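Local coordinates for protein aminotransferase (Helicobacter pylori, PDB 2FNU) that transfers an amino group from glutamate to a UDP-linked 4-keto sugar, using pyridoxal phosphate, in the second step of pseudaminic acid biosynthesis for flagellin modification, at residues T57-L61 / A86-M90; T80-V85 / Y316-Y322; K123-D129 / L149-S155. Residue numbers count along the deposited sequence, not the author numbering.

The three contacts surround one cofactor, PMP, beside the C-terminal ends of the interior strands 122-128 and 150-154 of the mixed seven-stranded sheet of this PLP-dependent aminotransferase; their centres lie 12 to 15 Å apart. Interaction 1 pairs helices 56-66 and 86-93. Interaction 3 joins these parallel neighbours and follows interaction 1 along the chain. Interaction 2 links the loop between strand 76-79 and helix 86-93 to a loop more than 230 residues later, so interaction 3 is nested between them. Ala88 packs on Ile319 between interactions 1 and 2. Interaction 1 binds the phosphate, interaction 3 places Asp154 at the pyridine nitrogen beside Thr87 of interaction 1, and interaction 2 reaches both cofactor and sugar.

Interaction 1: T57-L61 / A86-M90; sequences TSALL and ATANM. With PMP (4'-deoxy-4'-aminopyridoxal-5'-phosphate), chain E.
Two helical segments, 57-61 near the start of helix 56-66 and 86-90 opening helix 86-93, run in roughly the same direction, with axes 9.2 Å apart at closest approach and crossing at -38°. Nearest CA atoms pair Thr57 with Ala86 (6.0 Å) and Leu61 with Met90 (5.2 Å). Thr57, chi1 m, donates to PMP O3P through N (3.0 Å) and OG1 (2.7 Å); its OG1 also lies 3.5 Å from Ala86 CB, and its CG2 3.7 Å from Met90 CG. Leu60, in the m,t rotamer, points toward the second helix: CD1 reaches Thr87 CA at 4.1 Å and Ala86 CB at 4.5 Å, while CB packs on Met90 CG at 4.1 Å. Leu61, chi1 t and chi2 p, sets CB 3.8 Å from Met90 SD. The Met90 side chain, m,m at chi1 and chi2, fills the space between the helices. Within each segment an i to i+4 bond holds the turn, Leu61 N to Thr57 O at 3.0 Å and Met90 N to Ala86 O at 3.1 Å. A phosphate held at a helix N-terminus is familiar in fold-type I PLP enzymes. Mostly apolar packing joins the helices, while Thr57 N and OG1 bind the phosphate.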
loop_
_atom_site.group_PDB
_atom_site.type_symbol
_atom_site.label_atom_id
_atom_site.label_comp_id
_atom_site.label_asym_id
_atom_site.label_seq_id
_atom_site.Cartn_x
_atom_site.Cartn_y
_atom_site.Cartn_z
ATOM N N THR B 57 -0.446 -0.550 -8.418
ATOM C CA THR B 57 0.955 -0.121 -8.517
ATOM C C THR B 57 1.837 -1.013 -7.625
ATOM O O THR B 57 2.935 -1.413 -8.031
ATOM C CB THR B 57 1.093 1.357 -8.157
ATOM O OG1 THR B 57 0.229 2.100 -9.007
ATOM C CG2 THR B 57 2.506 1.847 -8.393
ATOM N N SER B 58 1.335 -1.371 -6.443
ATOM C CA SER B 58 2.032 -2.332 -5.576
ATOM C C SER B 58 2.127 -3.708 -6.224
ATOM O O SER B 58 3.171 -4.386 -6.134
ATOM C CB SER B 58 1.366 -2.435 -4.202
ATOM O OG SER B 58 1.496 -1.218 -3.490
ATOM N N ALA B 59 1.023 -4.128 -6.850
ATOM C CA ALA B 59 0.989 -5.373 -7.606
ATOM C C ALA B 59 2.033 -5.371 -8.730
ATOM O O ALA B 59 2.773 -6.358 -8.907
ATOM C CB ALA B 59 -0.401 -5.601 -8.156
ATOM N N LEU B 60 2.121 -4.259 -9.472
ATOM C CA LEU B 60 3.079 -4.172 -10.575
ATOM C C LEU B 60 4.512 -4.277 -10.056
ATOM O O LEU B 60 5.332 -5.009 -10.628
ATOM C CB LEU B 60 2.902 -2.854 -11.361
ATOM C CG LEU B 60 1.717 -2.770 -12.318
ATOM C CD1 LEU B 60 1.451 -1.325 -12.727
ATOM C CD2 LEU B 60 1.946 -3.620 -13.550
ATOM N N LEU B 61 4.825 -3.553 -8.976
ATOM C CA LEU B 61 6.180 -3.618 -8.431
ATOM C C LEU B 61 6.484 -5.055 -8.007
ATOM O O LEU B 61 7.564 -5.589 -8.276
ATOM C CB LEU B 61 6.330 -2.720 -7.208
ATOM C CG LEU B 61 7.689 -2.822 -6.497
ATOM C CD1 LEU B 61 8.789 -2.245 -7.400
ATOM C CD2 LEU B 61 7.663 -2.093 -5.154
ATOM N N ALA B 86 2.347 4.639 -13.884
ATOM C CA ALA B 86 2.741 3.547 -12.983
ATOM C C ALA B 86 3.313 2.341 -13.716
ATOM O O ALA B 86 4.191 1.664 -13.191
ATOM C CB ALA B 86 1.553 3.103 -12.119
ATOM N N THR B 87 2.793 2.042 -14.914
ATOM C CA THR B 87 3.242 0.855 -15.642
ATOM C C THR B 87 4.745 0.918 -15.874
ATOM O O THR B 87 5.454 -0.095 -15.773
ATOM C CB THR B 87 2.511 0.756 -16.986
ATOM O OG1 THR B 87 1.092 0.838 -16.771
ATOM C CG2 THR B 87 2.819 -0.586 -17.669
ATOM N N ALA B 88 5.232 2.126 -16.160
ATOM C CA ALA B 88 6.659 2.340 -16.412
ATOM C C ALA B 88 7.437 2.728 -15.151
ATOM O O ALA B 88 8.589 2.309 -15.005
ATOM C CB ALA B 88 6.871 3.385 -17.505
ATOM N N ASN B 89 6.838 3.515 -14.247
ATOM C CA ASN B 89 7.560 3.881 -13.017
ATOM C C ASN B 89 8.002 2.629 -12.273
ATOM O O ASN B 89 9.083 2.598 -11.679
ATOM C CB ASN B 89 6.692 4.693 -12.043
ATOM C CG ASN B 89 6.596 6.191 -12.378
ATOM O OD1 ASN B 89 5.814 6.923 -11.729
ATOM N ND2 ASN B 89 7.358 6.655 -13.343
ATOM N N MET B 90 7.164 1.591 -12.267
ATOM C CA MET B 90 7.535 0.389 -11.499
ATOM C C MET B 90 8.610 -0.423 -12.201
ATOM O O MET B 90 9.332 -1.164 -11.540
ATOM C CB MET B 90 6.310 -0.457 -11.141
ATOM C CG MET B 90 5.329 0.242 -10.198
ATOM S SD MET B 90 6.119 0.751 -8.630
ATOM C CE MET B 90 6.470 2.489 -8.968
HETATM N N1 PMP E . -1.915 0.694 -14.794
HETATM C C2 PMP E . -2.934 1.325 -15.460
HETATM C C2A PMP E . -3.142 1.017 -16.924
HETATM C C3 PMP E . -3.754 2.224 -14.763
HETATM O O3 PMP E . -4.795 2.840 -15.396
HETATM C C4 PMP E . -3.521 2.498 -13.395
HETATM C C4A PMP E . -4.334 3.527 -12.640
HETATM N N4A PMP E . -4.750 4.629 -13.480
HETATM C C5 PMP E . -2.514 1.790 -12.729
HETATM C C6 PMP E . -1.767 0.852 -13.441
HETATM C C5A PMP E . -2.232 1.997 -11.252
HETATM O O4P PMP E . -3.262 1.335 -10.540
HETATM P P PMP E . -3.587 1.765 -9.018
HETATM O O1P PMP E . -4.324 3.081 -9.106
HETATM O O2P PMP E . -4.497 0.690 -8.504
HETATM O O3P PMP E . -2.303 1.840 -8.237
#

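Interaction 2: T80-V85 / Y316-Y322. With UD1 (uridine-diphosphate-N-acetylglucosamine), chain F; PMP (4'-deoxy-4'-aminopyridoxal-5'-phosphate), chain E.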
loop_
_atom_site.group_PDB
_atom_site.type_symbol
_atom_site.label_atom_id
_atom_site.label_comp_id
_atom_site.label_asym_id
_atom_site.label_seq_id
_atom_site.Cartn_x
_atom_site.Cartn_y
_atom_site.Cartn_z
ATOM N N THR B 80 4.349 -0.032 -23.665
ATOM C CA THR B 80 3.615 1.003 -24.398
ATOM C C THR B 80 3.778 2.370 -23.738
ATOM O O THR B 80 3.796 2.462 -22.499
ATOM C CB THR B 80 2.112 0.677 -24.463
ATOM O OG1 THR B 80 1.416 1.759 -25.111
ATOM C CG2 THR B 80 1.518 0.410 -23.052
ATOM N N PRO B 81 3.876 3.432 -24.556
ATOM C CA PRO B 81 3.907 4.775 -23.985
ATOM C C PRO B 81 2.511 5.297 -23.639
ATOM O O PRO B 81 2.409 6.333 -23.002
ATOM C CB PRO B 81 4.514 5.612 -25.120
ATOM C CG PRO B 81 4.037 4.942 -26.373
ATOM C CD PRO B 81 4.014 3.445 -26.026
ATOM N N ILE B 82 1.465 4.603 -24.098
ATOM C CA ILE B 82 0.075 5.010 -23.810
ATOM C C ILE B 82 -0.459 4.142 -22.684
ATOM O O ILE B 82 -1.156 3.141 -22.897
ATOM C CB ILE B 82 -0.830 4.990 -25.081
ATOM C CG1 ILE B 82 -0.259 5.935 -26.150
ATOM C CG2 ILE B 82 -2.262 5.431 -24.756
ATOM C CD1 ILE B 82 -0.092 7.412 -25.676
ATOM N N SER B 83 -0.061 4.521 -21.473
ATOM C CA SER B 83 -0.558 3.885 -20.255
ATOM C C SER B 83 -0.456 4.885 -19.150
ATOM O O SER B 83 0.149 5.957 -19.333
ATOM C CB SER B 83 0.266 2.656 -19.868
ATOM O OG SER B 83 -0.420 1.984 -18.817
ATOM N N PHE B 84 -1.040 4.557 -18.002
ATOM C CA PHE B 84 -0.771 5.387 -16.828
ATOM C C PHE B 84 0.697 5.248 -16.435
ATOM O O PHE B 84 1.293 4.197 -16.638
ATOM C CB PHE B 84 -1.675 5.006 -15.658
ATOM C CG PHE B 84 -1.553 5.941 -14.489
ATOM C CD1 PHE B 84 -1.896 7.276 -14.624
ATOM C CD2 PHE B 84 -1.022 5.499 -13.287
ATOM C CE1 PHE B 84 -1.751 8.168 -13.551
ATOM C CE2 PHE B 84 -0.875 6.378 -12.198
ATOM C CZ PHE B 84 -1.233 7.711 -12.342
ATOM N N VAL B 85 1.282 6.306 -15.871
ATOM C CA VAL B 85 2.726 6.304 -15.639
ATOM C C VAL B 85 3.210 5.136 -14.765
ATOM O O VAL B 85 4.362 4.677 -14.898
ATOM C CB VAL B 85 3.193 7.674 -15.078
ATOM C CG1 VAL B 85 2.756 7.845 -13.604
ATOM C CG2 VAL B 85 4.698 7.855 -15.228
ATOM N N TYR B 316 -3.669 8.778 -22.777
ATOM C CA TYR B 316 -2.759 9.288 -21.755
ATOM C C TYR B 316 -1.672 10.107 -22.441
ATOM O O TYR B 316 -1.349 9.870 -23.613
ATOM C CB TYR B 316 -2.020 8.128 -21.067
ATOM C CG TYR B 316 -2.869 7.230 -20.219
ATOM C CD1 TYR B 316 -3.343 6.018 -20.721
ATOM C CD2 TYR B 316 -3.196 7.584 -18.905
ATOM C CE1 TYR B 316 -4.118 5.174 -19.928
ATOM C CE2 TYR B 316 -3.986 6.745 -18.094
ATOM C CZ TYR B 316 -4.446 5.555 -18.632
ATOM O OH TYR B 316 -5.214 4.736 -17.842
ATOM N N LYS B 317 -1.060 11.022 -21.701
ATOM C CA LYS B 317 0.197 11.639 -22.141
ATOM C C LYS B 317 1.239 10.543 -22.386
ATOM O O LYS B 317 1.430 9.683 -21.540
ATOM C CB LYS B 317 0.684 12.615 -21.068
ATOM C CG LYS B 317 2.018 13.297 -21.307
ATOM C CD LYS B 317 2.156 14.399 -20.245
ATOM C CE LYS B 317 3.458 15.149 -20.299
ATOM N NZ LYS B 317 3.369 16.299 -19.330
ATOM N N PRO B 318 1.893 10.547 -23.559
ATOM C CA PRO B 318 2.940 9.545 -23.778
ATOM C C PRO B 318 3.955 9.587 -22.647
ATOM O O PRO B 318 4.459 10.655 -22.314
ATOM C CB PRO B 318 3.556 9.975 -25.117
ATOM C CG PRO B 318 2.354 10.615 -25.865
ATOM C CD PRO B 318 1.668 11.387 -24.756
ATOM N N ILE B 319 4.257 8.433 -22.054
ATOM C CA ILE B 319 5.065 8.395 -20.834
ATOM C C ILE B 319 6.448 9.021 -21.012
ATOM O O ILE B 319 6.977 9.670 -20.100
ATOM C CB ILE B 319 5.164 6.948 -20.281
ATOM C CG1 ILE B 319 3.791 6.482 -19.766
ATOM C CG2 ILE B 319 6.218 6.830 -19.194
ATOM C CD1 ILE B 319 3.705 4.967 -19.523
ATOM N N TYR B 320 7.017 8.848 -22.199
ATOM C CA TYR B 320 8.385 9.367 -22.455
ATOM C C TYR B 320 8.427 10.908 -22.471
ATOM O O TYR B 320 9.513 11.481 -22.497
ATOM C CB TYR B 320 8.957 8.787 -23.759
ATOM C CG TYR B 320 8.091 9.080 -24.979
ATOM C CD1 TYR B 320 7.332 8.068 -25.580
ATOM C CD2 TYR B 320 8.009 10.368 -25.511
ATOM C CE1 TYR B 320 6.521 8.337 -26.689
ATOM C CE2 TYR B 320 7.185 10.649 -26.623
ATOM C CZ TYR B 320 6.454 9.616 -27.207
ATOM O OH TYR B 320 5.637 9.871 -28.287
ATOM N N GLN B 321 7.261 11.560 -22.486
ATOM C CA GLN B 321 7.182 13.027 -22.421
ATOM C C GLN B 321 7.430 13.585 -21.015
ATOM O O GLN B 321 7.710 14.790 -20.867
ATOM C CB GLN B 321 5.805 13.538 -22.891
ATOM C CG GLN B 321 5.501 13.478 -24.387
ATOM C CD GLN B 321 4.260 14.335 -24.776
ATOM O OE1 GLN B 321 3.772 15.169 -23.986
ATOM N NE2 GLN B 321 3.765 14.141 -26.001
ATOM N N TYR B 322 7.258 12.747 -19.986
ATOM C CA TYR B 322 7.442 13.230 -18.617
ATOM C C TYR B 322 8.902 13.590 -18.368
ATOM O O TYR B 322 9.806 12.936 -18.892
ATOM C CB TYR B 322 6.991 12.171 -17.614
ATOM C CG TYR B 322 5.491 12.032 -17.484
ATOM C CD1 TYR B 322 4.690 13.116 -17.088
ATOM C CD2 TYR B 322 4.867 10.796 -17.712
ATOM C CE1 TYR B 322 3.310 12.984 -16.941
ATOM C CE2 TYR B 322 3.481 10.650 -17.578
ATOM C CZ TYR B 322 2.714 11.746 -17.172
ATOM O OH TYR B 322 1.345 11.677 -17.017
HETATM C "C1'" UD1 F . -5.052 8.000 -12.615
HETATM C "C2'" UD1 F . -5.339 7.490 -14.038
HETATM C "C3'" UD1 F . -6.251 6.267 -14.048
HETATM C "C4'" UD1 F . -5.774 5.224 -13.029
HETATM C "C5'" UD1 F . -5.460 5.794 -11.633
HETATM C "C6'" UD1 F . -6.726 6.044 -10.809
HETATM C "C7'" UD1 F . -5.200 9.352 -15.651
HETATM C "C8'" UD1 F . -5.891 10.531 -16.281
HETATM N "N2'" UD1 F . -5.918 8.569 -14.839
HETATM O "O1'" UD1 F . -6.201 8.662 -12.082
HETATM O "O3'" UD1 F . -6.256 5.664 -15.363
HETATM O "O5'" UD1 F . -4.625 6.962 -11.712
HETATM O "O7'" UD1 F . -4.036 9.131 -15.887
HETATM N N1 UD1 F . -13.230 9.791 -8.674
HETATM C C2 UD1 F . -14.370 9.344 -7.976
HETATM N N3 UD1 F . -14.228 8.688 -6.813
HETATM C C4 UD1 F . -13.020 8.450 -6.281
HETATM C C5 UD1 F . -11.853 8.866 -6.922
HETATM C C6 UD1 F . -11.948 9.549 -8.127
HETATM O O2 UD1 F . -15.513 9.560 -8.450
HETATM O O4 UD1 F . -12.942 7.838 -5.199
HETATM C C1B UD1 F . -13.418 10.522 -9.943
HETATM C C2B UD1 F . -13.571 11.998 -9.604
HETATM O "O2'" UD1 F . -14.614 12.559 -10.406
HETATM C C3B UD1 F . -12.234 12.606 -9.967
HETATM C C4B UD1 F . -11.758 11.712 -11.093
HETATM O O4B UD1 F . -12.280 10.409 -10.808
HETATM O O3B UD1 F . -12.327 13.971 -10.393
HETATM C C5B UD1 F . -10.244 11.671 -11.131
HETATM O O5B UD1 F . -9.860 10.817 -12.199
HETATM P PA UD1 F . -8.359 10.926 -12.783
HETATM O O1A UD1 F . -8.157 9.792 -13.776
HETATM O O2A UD1 F . -8.130 12.362 -13.226
HETATM O O3A UD1 F . -7.581 10.631 -11.394
HETATM P PB UD1 F . -6.064 10.076 -11.306
HETATM O O1B UD1 F . -5.136 10.984 -12.099
HETATM O O2B UD1 F . -5.788 9.771 -9.842
HETATM N N1 PMP E . -1.915 0.694 -14.794
HETATM C C2 PMP E . -2.934 1.325 -15.460
HETATM C C2A PMP E . -3.142 1.017 -16.924
HETATM C C3 PMP E . -3.754 2.224 -14.763
HETATM O O3 PMP E . -4.795 2.840 -15.396
HETATM C C4 PMP E . -3.521 2.498 -13.395
HETATM C C4A PMP E . -4.334 3.527 -12.640
HETATM N N4A PMP E . -4.750 4.629 -13.480
HETATM C C5 PMP E . -2.514 1.790 -12.729
HETATM C C6 PMP E . -1.767 0.852 -13.441
HETATM C C5A PMP E . -2.232 1.997 -11.252
HETATM O O4P PMP E . -3.262 1.335 -10.540
HETATM P P PMP E . -3.587 1.765 -9.018
HETATM O O1P PMP E . -4.324 3.081 -9.106
HETATM O O2P PMP E . -4.497 0.690 -8.504
HETATM O O3P PMP E . -2.303 1.840 -8.237
HETATM O O HOH W 1 1.092 8.574 -19.119
HETATM O O HOH W 2 0.357 9.164 -16.612
#
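Neither segment forms a regular strand: 80-85 is the loop leading from strand 76-79 to helix 86-93, and 316-322 starts after a cis peptide bond preceding Tyr316 and passes through a 3-10 turn at 319-321. They come closest at Pro81 and Pro318, whose CA atoms are 4.9 Å apart. One direct backbone hydrogen bond joins them, Ile319 N to Pro81 O at 3.0 Å, and the same oxygen receives a CA-H...O contact from Pro318 CA at 3.3 Å. An ST turn shapes the first loop, with Ile82 N donating to Thr80 OG1 at 3.0 Å. Water 1 bridges the carbonyls, donating to Ser83 O (2.8 Å) and Lys317 O (2.7 Å).

Ile319 points into the first loop, its CD1 lying 3.7 Å from Ser83 O and 3.9 Å from Thr80 O. Pro81 CB packs on Tyr320 CE1 at 3.7 Å, Ile82 CD1 on Pro318 CG at 4.0 Å, and Val85 CG2 on Tyr322 CE2 at 3.8 Å. The Tyr316 ring lies with one face over Ser83 O and Phe84 N, and its CE2 meets Phe84 CB at 3.8 Å. On the far side of the second loop, Lys317 forms a salt bridge with Glu219 of the second subunit.

Tyr316 OH donates to UD1 O3' at 2.8 Å, while Phe84 CB approaches PMP C3 at 3.6 Å and one face of its ring lies by PMP N4A and UD1 C1'. Two loops distant in sequence thereby line the junction of cofactor and nucleotide sugar in a DegT/DnrJ/EryC1-family active site.

Interaction 3: K123-D129 / L149-S155. With PMP (4'-deoxy-4'-aminopyridoxal-5'-phosphate), chain E.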
loop_
_atom_site.group_PDB
_atom_site.type_symbol
_atom_site.label_atom_id
_atom_site.label_comp_id
_atom_site.label_asym_id
_atom_site.label_seq_id
_atom_site.Cartn_x
_atom_site.Cartn_y
_atom_site.Cartn_z
ATOM N N LYS B 123 14.240 -8.423 -21.756
ATOM C CA LYS B 123 13.833 -9.393 -20.744
ATOM C C LYS B 123 12.346 -9.768 -20.831
ATOM O O LYS B 123 11.958 -10.902 -20.544
ATOM C CB LYS B 123 14.134 -8.817 -19.352
ATOM C CG LYS B 123 13.845 -9.776 -18.220
ATOM C CD LYS B 123 14.830 -10.953 -18.222
ATOM C CE LYS B 123 14.498 -11.914 -17.097
ATOM N NZ LYS B 123 15.443 -13.068 -17.026
ATOM N N ALA B 124 11.512 -8.812 -21.216
ATOM C CA ALA B 124 10.070 -9.032 -21.185
ATOM C C ALA B 124 9.368 -8.014 -22.050
ATOM O O ALA B 124 9.987 -7.018 -22.461
ATOM C CB ALA B 124 9.543 -8.905 -19.727
ATOM N N ILE B 125 8.080 -8.265 -22.289
ATOM C CA ILE B 125 7.196 -7.271 -22.906
ATOM C C ILE B 125 6.036 -7.033 -21.933
ATOM O O ILE B 125 5.446 -8.006 -21.458
ATOM C CB ILE B 125 6.667 -7.744 -24.278
ATOM C CG1 ILE B 125 7.854 -8.009 -25.222
ATOM C CG2 ILE B 125 5.678 -6.719 -24.871
ATOM C CD1 ILE B 125 7.444 -8.467 -26.622
ATOM N N VAL B 126 5.728 -5.763 -21.634
ATOM C CA VAL B 126 4.560 -5.437 -20.802
ATOM C C VAL B 126 3.538 -4.706 -21.676
ATOM O O VAL B 126 3.793 -3.580 -22.108
ATOM C CB VAL B 126 4.928 -4.523 -19.600
ATOM C CG1 VAL B 126 3.648 -4.090 -18.843
ATOM C CG2 VAL B 126 5.901 -5.238 -18.662
ATOM N N SER B 127 2.406 -5.354 -21.947
ATOM C CA SER B 127 1.314 -4.724 -22.688
ATOM C C SER B 127 0.263 -4.188 -21.712
ATOM O O SER B 127 0.247 -4.572 -20.536
ATOM C CB SER B 127 0.663 -5.719 -23.661
ATOM O OG SER B 127 0.186 -6.866 -22.958
ATOM N N VAL B 128 -0.607 -3.328 -22.229
ATOM C CA VAL B 128 -1.716 -2.752 -21.467
ATOM C C VAL B 128 -3.001 -2.905 -22.284
ATOM O O VAL B 128 -3.026 -2.584 -23.484
ATOM C CB VAL B 128 -1.474 -1.246 -21.239
ATOM C CG1 VAL B 128 -2.706 -0.562 -20.608
ATOM C CG2 VAL B 128 -0.245 -1.065 -20.354
ATOM N N ASP B 129 -4.072 -3.370 -21.643
ATOM C CA ASP B 129 -5.359 -3.498 -22.331
ATOM C C ASP B 129 -6.037 -2.142 -22.208
ATOM O O ASP B 129 -6.762 -1.869 -21.245
ATOM C CB ASP B 129 -6.181 -4.609 -21.689
ATOM C CG ASP B 129 -5.467 -5.944 -21.725
ATOM O OD1 ASP B 129 -4.863 -6.278 -22.776
ATOM O OD2 ASP B 129 -5.479 -6.647 -20.697
ATOM N N LEU B 149 11.286 -14.327 -23.865
ATOM C CA LEU B 149 10.910 -13.195 -23.014
ATOM C C LEU B 149 9.680 -13.557 -22.210
ATOM O O LEU B 149 8.870 -14.375 -22.641
ATOM C CB LEU B 149 10.540 -11.986 -23.871
ATOM C CG LEU B 149 11.469 -11.614 -25.023
ATOM C CD1 LEU B 149 10.903 -10.428 -25.816
ATOM C CD2 LEU B 149 12.855 -11.315 -24.496
ATOM N N SER B 150 9.518 -12.902 -21.056
ATOM C CA SER B 150 8.281 -13.029 -20.299
ATOM C C SER B 150 7.244 -12.056 -20.827
ATOM O O SER B 150 7.551 -10.886 -21.069
ATOM C CB SER B 150 8.530 -12.726 -18.825
ATOM O OG SER B 150 9.404 -13.692 -18.262
ATOM N N PHE B 151 6.021 -12.562 -20.992
ATOM C CA PHE B 151 4.852 -11.733 -21.342
ATOM C C PHE B 151 4.168 -11.326 -20.038
ATOM O O PHE B 151 3.657 -12.181 -19.316
ATOM C CB PHE B 151 3.922 -12.556 -22.255
ATOM C CG PHE B 151 2.595 -11.914 -22.587
ATOM C CD1 PHE B 151 1.550 -12.710 -23.042
ATOM C CD2 PHE B 151 2.393 -10.537 -22.501
ATOM C CE1 PHE B 151 0.304 -12.155 -23.369
ATOM C CE2 PHE B 151 1.138 -9.982 -22.826
ATOM C CZ PHE B 151 0.108 -10.803 -23.264
ATOM N N LEU B 152 4.185 -10.027 -19.738
ATOM C CA LEU B 152 3.516 -9.493 -18.547
ATOM C C LEU B 152 2.396 -8.572 -19.020
ATOM O O LEU B 152 2.557 -7.839 -19.989
ATOM C CB LEU B 152 4.491 -8.716 -17.653
ATOM C CG LEU B 152 5.800 -9.439 -17.300
ATOM C CD1 LEU B 152 6.752 -8.529 -16.525
ATOM C CD2 LEU B 152 5.491 -10.715 -16.521
ATOM N N SER B 153 1.244 -8.633 -18.356
ATOM C CA SER B 153 0.076 -7.884 -18.826
ATOM C C SER B 153 -0.439 -6.923 -17.753
ATOM O O SER B 153 -0.871 -7.381 -16.694
ATOM C CB SER B 153 -1.043 -8.859 -19.200
ATOM O OG SER B 153 -2.199 -8.184 -19.724
ATOM N N ASP B 154 -0.373 -5.617 -18.019
ATOM C CA ASP B 154 -1.059 -4.642 -17.171
ATOM C C ASP B 154 -2.512 -4.548 -17.641
ATOM O O ASP B 154 -2.859 -3.768 -18.544
ATOM C CB ASP B 154 -0.355 -3.274 -17.193
ATOM C CG ASP B 154 -1.021 -2.286 -16.256
ATOM O OD1 ASP B 154 -0.462 -1.198 -16.042
ATOM O OD2 ASP B 154 -2.113 -2.630 -15.719
ATOM N N SER B 155 -3.338 -5.400 -17.042
ATOM C CA SER B 155 -4.755 -5.512 -17.366
ATOM C C SER B 155 -5.571 -4.686 -16.373
ATOM O O SER B 155 -6.726 -5.000 -16.096
ATOM C CB SER B 155 -5.177 -6.989 -17.357
ATOM O OG SER B 155 -4.489 -7.688 -18.404
HETATM N N1 PMP E . -1.915 0.694 -14.794
HETATM C C2 PMP E . -2.934 1.325 -15.460
HETATM C C2A PMP E . -3.142 1.017 -16.924
HETATM C C3 PMP E . -3.754 2.224 -14.763
HETATM O O3 PMP E . -4.795 2.840 -15.396
HETATM C C4 PMP E . -3.521 2.498 -13.395
HETATM C C4A PMP E . -4.334 3.527 -12.640
HETATM N N4A PMP E . -4.750 4.629 -13.480
HETATM C C5 PMP E . -2.514 1.790 -12.729
HETATM C C6 PMP E . -1.767 0.852 -13.441
HETATM C C5A PMP E . -2.232 1.997 -11.252
HETATM O O4P PMP E . -3.262 1.335 -10.540
HETATM P P PMP E . -3.587 1.765 -9.018
HETATM O O1P PMP E . -4.324 3.081 -9.106
HETATM O O2P PMP E . -4.497 0.690 -8.504
HETATM O O3P PMP E . -2.303 1.840 -8.237
HETATM O O HOH W 3 11.972 -13.369 -18.772
HETATM O O HOH W 4 -2.242 -6.341 -21.860
HETATM O O HOH W 5 -5.481 -2.436 -18.717
#
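Five good backbone hydrogen bonds zip strands 123-128 and 150-154 together as adjacent parallel strands of a beta-alpha-beta crossover whose connecting helix is 137-146. The shortest are Asp154 N to Ser127 O (2.8 Å), Ile125 N to Ser150 O and Leu152 N to Ile125 O (both 2.9 Å); a weak sixth, Asp129 N to Asp154 O at 3.4 Å, continues the pattern past the strand end. There Ser155 OG donates to Asp129 OD2 at 2.7 Å, and water 5 donates to Asp129 O and Asp154 O, each at 2.9 Å. Ala124, Val126, Val128, Ser150, Leu152 and Asp154 occupy one face, where Val126 CG2 packs on Leu152 CB at 3.9 Å and helix 56-66 covers part of the surface. On the other, Phe151 turns its ring edge to Ser127 OG and packs against helix 137-146. Asp154, also bonded to Thr87 and Ser156, faces the cofactor as the pyridine-nitrogen aspartate of PLP-dependent aminotransferases does: its OD1 lies 2.7 Å from PMP N1.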